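Local coordinates for envelopment polyprotein (Bovine Schmallenberg virus BH80/Germany/2011, PDB 7A56) that drives viral entry as the class II membrane fusion glycoprotein Gc, its fusion domains assembled here as the postfusion trimer, at the interface of chains A and B. Residues are numbered along the deposited sequence; one frame, centred on the assembly and turned at random. Chains: chain A/B, Envelopment polyprotein.

Both contacts join neighbouring subunits of the Gc trimer, and the centres of their C-alpha atoms lie about 38 Å apart. They share no residue. In contact 1, strand 61-67 of chain A meets strands 61-67, 70-80 and 335-343 of chain B, so one strand serves on both sides. In contact 2, strands 394-395 and 408-414 of chain A and the residue after the former face strand 98-121 and the loop at B:Ser193 to B:Ile195. The two patches thus tie different parts of the chains together at separate levels, which probably helps to hold the postfusion trimer.

Contact 1: the interface of chains A and B. Residues chain A 60-62; chain B 61, 74, 76, 339.
A:Leu61 pushes its forked tip into chain B and meets a different apolar group with each branch. CD2 lies 3.5 Å from CE1 of the B:Tyr74 ring and also rests against the CB and CG methylenes of B:Glu76. CD1, the other branch, touches CD1 of B:Leu61 at 3.5 Å, tip to tip; the two leucine side chains run at about a right angle. Within this pair the residue is used unequally: A:Leu61 hides 75 Å² against the partner, B:Leu61 9 Å². B:Glu76 has CG anti to its backbone N (chi1 -172°) and then bends at chi2, which lays its methylenes beside CD2 while the carboxylate turns towards CD1.

Polar contacts lie to one side of this apolar patch. The side-chain amino group of B:Lys339 reaches A:Thr60 at the end of a chain extended beyond CG, and NZ gives a hydrogen bond of 2.7 Å to the A:Thr60 backbone O. The donor approaches nearly in line with the carbonyl, at a C=O...N angle of 159°, tilted 20° from its plane. Water 1 bridges the same two residues, between the A:Thr60 backbone N and B:Lys339 NZ. Within chain B, CE of the lysine sits over one face of the B:Tyr74 ring, towards its rim, and probably helps to hold the ring that A:Leu61 meets. The phenol OH of B:Tyr74 makes a weak hydrogen bond of 3.2 Å to the A:Asn62 backbone O. Within chain A, A:Thr60 OG1 donates to the side-chain OD1 of A:Asn62 in the carbonyl plane, on a lone pair, bracing the chain on either side of A:Leu61.

In the fold, A:Thr60 is the loop residue that leads into strand 61-67, whose first two residues face chain B strands 61-67, 70-80 and 335-343.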
loop_
_atom_site.group_PDB
_atom_site.type_symbol
_atom_site.label_atom_id
_atom_site.label_comp_id
_atom_site.label_asym_id
_atom_site.label_seq_id
_atom_site.Cartn_x
_atom_site.Cartn_y
_atom_site.Cartn_z
ATOM N N THR A 60 -1.306 28.834 -17.023
ATOM C CA THR A 60 -1.431 28.403 -18.411
ATOM C C THR A 60 -0.195 28.849 -19.170
ATOM O O THR A 60 0.498 29.787 -18.761
ATOM C CB THR A 60 -2.674 28.972 -19.093
ATOM O OG1 THR A 60 -2.586 30.428 -19.161
ATOM C CG2 THR A 60 -3.926 28.517 -18.322
ATOM N N LEU A 61 0.114 28.128 -20.239
ATOM C CA LEU A 61 1.226 28.492 -21.129
ATOM C C LEU A 61 0.644 28.854 -22.477
ATOM O O LEU A 61 -0.182 28.112 -23.007
ATOM C CB LEU A 61 2.199 27.316 -21.273
ATOM C CG LEU A 61 2.936 26.978 -19.980
ATOM C CD1 LEU A 61 3.829 25.816 -20.220
ATOM C CD2 LEU A 61 3.781 28.176 -19.599
ATOM N N ASN A 62 1.062 29.986 -23.049
ATOM C CA ASN A 62 0.443 30.496 -24.261
ATOM C C ASN A 62 1.555 30.613 -25.296
ATOM O O ASN A 62 2.697 30.921 -24.932
ATOM C CB ASN A 62 -0.276 31.866 -23.957
ATOM C CG ASN A 62 -1.445 31.739 -22.851
ATOM O OD1 ASN A 62 -1.226 31.384 -21.630
ATOM N ND2 ASN A 62 -2.675 32.082 -23.280
ATOM N N LEU B 61 10.536 26.903 -19.131
ATOM C CA LEU B 61 9.846 27.366 -20.344
ATOM C C LEU B 61 9.712 28.869 -20.258
ATOM O O LEU B 61 9.287 29.389 -19.227
ATOM C CB LEU B 61 8.461 26.717 -20.448
ATOM C CG LEU B 61 8.514 25.210 -20.679
ATOM C CD1 LEU B 61 7.128 24.679 -20.739
ATOM C CD2 LEU B 61 9.191 24.966 -22.011
ATOM N N TYR B 74 7.372 35.682 -19.157
ATOM C CA TYR B 74 7.264 34.748 -18.017
ATOM C C TYR B 74 8.302 33.640 -18.104
ATOM O O TYR B 74 8.928 33.373 -19.152
ATOM C CB TYR B 74 5.878 34.123 -17.925
ATOM C CG TYR B 74 5.523 33.223 -19.062
ATOM C CD1 TYR B 74 5.994 31.907 -19.126
ATOM C CD2 TYR B 74 4.679 33.677 -20.070
ATOM C CE1 TYR B 74 5.675 31.090 -20.182
ATOM C CE2 TYR B 74 4.323 32.871 -21.116
ATOM C CZ TYR B 74 4.807 31.584 -21.180
ATOM O OH TYR B 74 4.413 30.824 -22.264
ATOM N N GLU B 76 8.272 29.485 -16.598
ATOM C CA GLU B 76 7.518 28.417 -15.955
ATOM C C GLU B 76 8.456 27.251 -15.684
ATOM O O GLU B 76 9.325 26.959 -16.500
ATOM C CB GLU B 76 6.368 27.993 -16.864
ATOM C CG GLU B 76 5.390 27.022 -16.212
ATOM C CD GLU B 76 5.720 25.561 -16.536
ATOM O OE1 GLU B 76 4.807 24.732 -16.371
ATOM O OE2 GLU B 76 6.865 25.236 -16.991
ATOM N N LYS B 339 4.718 29.455 -12.121
ATOM C CA LYS B 339 4.887 30.414 -13.208
ATOM C C LYS B 339 5.052 31.799 -12.611
ATOM O O LYS B 339 4.288 32.210 -11.719
ATOM C CB LYS B 339 3.682 30.334 -14.172
ATOM C CG LYS B 339 3.800 31.293 -15.454
ATOM C CD LYS B 339 2.445 31.400 -16.117
ATOM C CE LYS B 339 2.528 32.366 -17.425
ATOM N NZ LYS B 339 1.200 32.352 -18.122
HETATM O O HOH W 1 -1.115 31.744 -15.977
#

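Contact 2: the interface of chains A and B. Residues chain A 394-396, 414; chain B 114, 193-195.
The backbone amide of B:Ile195 gives a hydrogen bond to the A:Thr395 carbonyl O, 3.0 Å from N to O and 163° at the hydrogen, joining the loop between strands 187-192 and 197-206 to strand 394-395.

B:Ser114 brings its hydroxyl to the carboxylate of A:Asp394: OG donates to OD1 at 2.8 Å, from well above the carboxylate plane, and also lies near OD2. With OG anti to the carbonyl carbon (chi1 -48°), the serine points its hydroxyl at the acid. The B:Ser194 hydroxyl works within chain B: OG accepts from the B:Ser114 backbone N at 3.0 Å and donates to the B:Ile195 O, tying the loop to strand 98-121 and probably helping to position B:Ser114, the partner of A:Asp394. The A:Tyr396 ring runs alongside the loop, with CA of B:Ser194 above one face towards the rim and the phenol end beside the B:Ser193 carbonyl. B:Ile195 lays CB and CD1 against the A:Tyr396 backbone carbonyl, while CG2 lies near that of A:Thr395. Beyond the acid, B:Ser193 OG has a weak hydrogen bond of 3.3 Å to OD1 of the poorly ordered A:Asn414, and water 2 bridges the same atoms.

The site docks strand 394-395 and its surroundings in one Gc subunit on a loop of its neighbour and probably helps to fasten the trimer in its postfusion form.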
loop_
_atom_site.group_PDB
_atom_site.type_symbol
_atom_site.label_atom_id
_atom_site.label_comp_id
_atom_site.label_asym_id
_atom_site.label_seq_id
_atom_site.Cartn_x
_atom_site.Cartn_y
_atom_site.Cartn_z
ATOM N N ASP A 394 -12.478 13.584 12.792
ATOM C CA ASP A 394 -11.640 13.045 11.728
ATOM C C ASP A 394 -12.516 12.470 10.616
ATOM O O ASP A 394 -13.617 11.987 10.865
ATOM C CB ASP A 394 -10.720 11.971 12.284
ATOM C CG ASP A 394 -9.636 12.544 13.151
ATOM O OD1 ASP A 394 -8.934 13.470 12.694
ATOM O OD2 ASP A 394 -9.470 12.062 14.284
ATOM N N THR A 395 -12.027 12.535 9.374
ATOM C CA THR A 395 -12.789 12.084 8.208
ATOM C C THR A 395 -12.044 10.946 7.525
ATOM O O THR A 395 -10.861 10.723 7.756
ATOM C CB THR A 395 -13.042 13.220 7.193
ATOM O OG1 THR A 395 -11.792 13.657 6.653
ATOM C CG2 THR A 395 -13.670 14.398 7.875
ATOM N N TYR A 396 -12.748 10.233 6.665
ATOM C CA TYR A 396 -12.170 9.119 5.925
ATOM C C TYR A 396 -12.105 9.418 4.430
ATOM O O TYR A 396 -11.721 8.550 3.636
ATOM C CB TYR A 396 -12.966 7.830 6.200
ATOM C CG TYR A 396 -12.663 7.227 7.571
ATOM C CD1 TYR A 396 -13.350 7.655 8.723
ATOM C CD2 TYR A 396 -11.727 6.201 7.720
ATOM C CE1 TYR A 396 -13.083 7.118 9.949
ATOM C CE2 TYR A 396 -11.475 5.633 8.961
ATOM C CZ TYR A 396 -12.155 6.098 10.070
ATOM O OH TYR A 396 -11.922 5.588 11.305
ATOM N N ASN A 414 -14.672 9.961 12.694
ATOM C CA ASN A 414 -14.063 9.480 13.920
ATOM C C ASN A 414 -14.069 10.670 14.861
ATOM O O ASN A 414 -13.227 11.560 14.727
ATOM C CB ASN A 414 -12.654 8.958 13.662
ATOM C CG ASN A 414 -11.891 8.676 14.935
ATOM O OD1 ASN A 414 -10.926 9.380 15.280
ATOM N ND2 ASN A 414 -12.302 7.631 15.637
ATOM N N SER B 114 -4.689 10.293 11.923
ATOM C CA SER B 114 -5.090 10.101 13.300
ATOM C C SER B 114 -5.087 8.609 13.621
ATOM O O SER B 114 -5.302 7.755 12.751
ATOM C CB SER B 114 -6.497 10.668 13.564
ATOM O OG SER B 114 -6.588 11.999 13.013
ATOM N N SER B 193 -7.382 5.868 12.342
ATOM C CA SER B 193 -8.770 6.280 12.541
ATOM C C SER B 193 -9.133 7.503 11.696
ATOM O O SER B 193 -10.022 8.278 12.076
ATOM C CB SER B 193 -9.046 6.545 14.031
ATOM O OG SER B 193 -8.207 7.588 14.554
ATOM N N SER B 194 -8.451 7.688 10.559
ATOM C CA SER B 194 -8.764 8.722 9.569
ATOM C C SER B 194 -8.164 8.271 8.243
ATOM O O SER B 194 -7.368 7.322 8.185
ATOM C CB SER B 194 -8.201 10.095 9.958
ATOM O OG SER B 194 -6.789 10.093 9.823
ATOM N N ILE B 195 -8.557 8.938 7.166
ATOM C CA ILE B 195 -7.739 8.829 5.964
ATOM C C ILE B 195 -6.385 9.488 6.238
ATOM O O ILE B 195 -6.241 10.358 7.123
ATOM C CB ILE B 195 -8.472 9.482 4.773
ATOM C CG1 ILE B 195 -7.786 9.148 3.434
ATOM C CG2 ILE B 195 -8.639 10.977 5.042
ATOM C CD1 ILE B 195 -8.651 9.456 2.156
HETATM O O HOH W 2 -8.572 9.259 17.207
#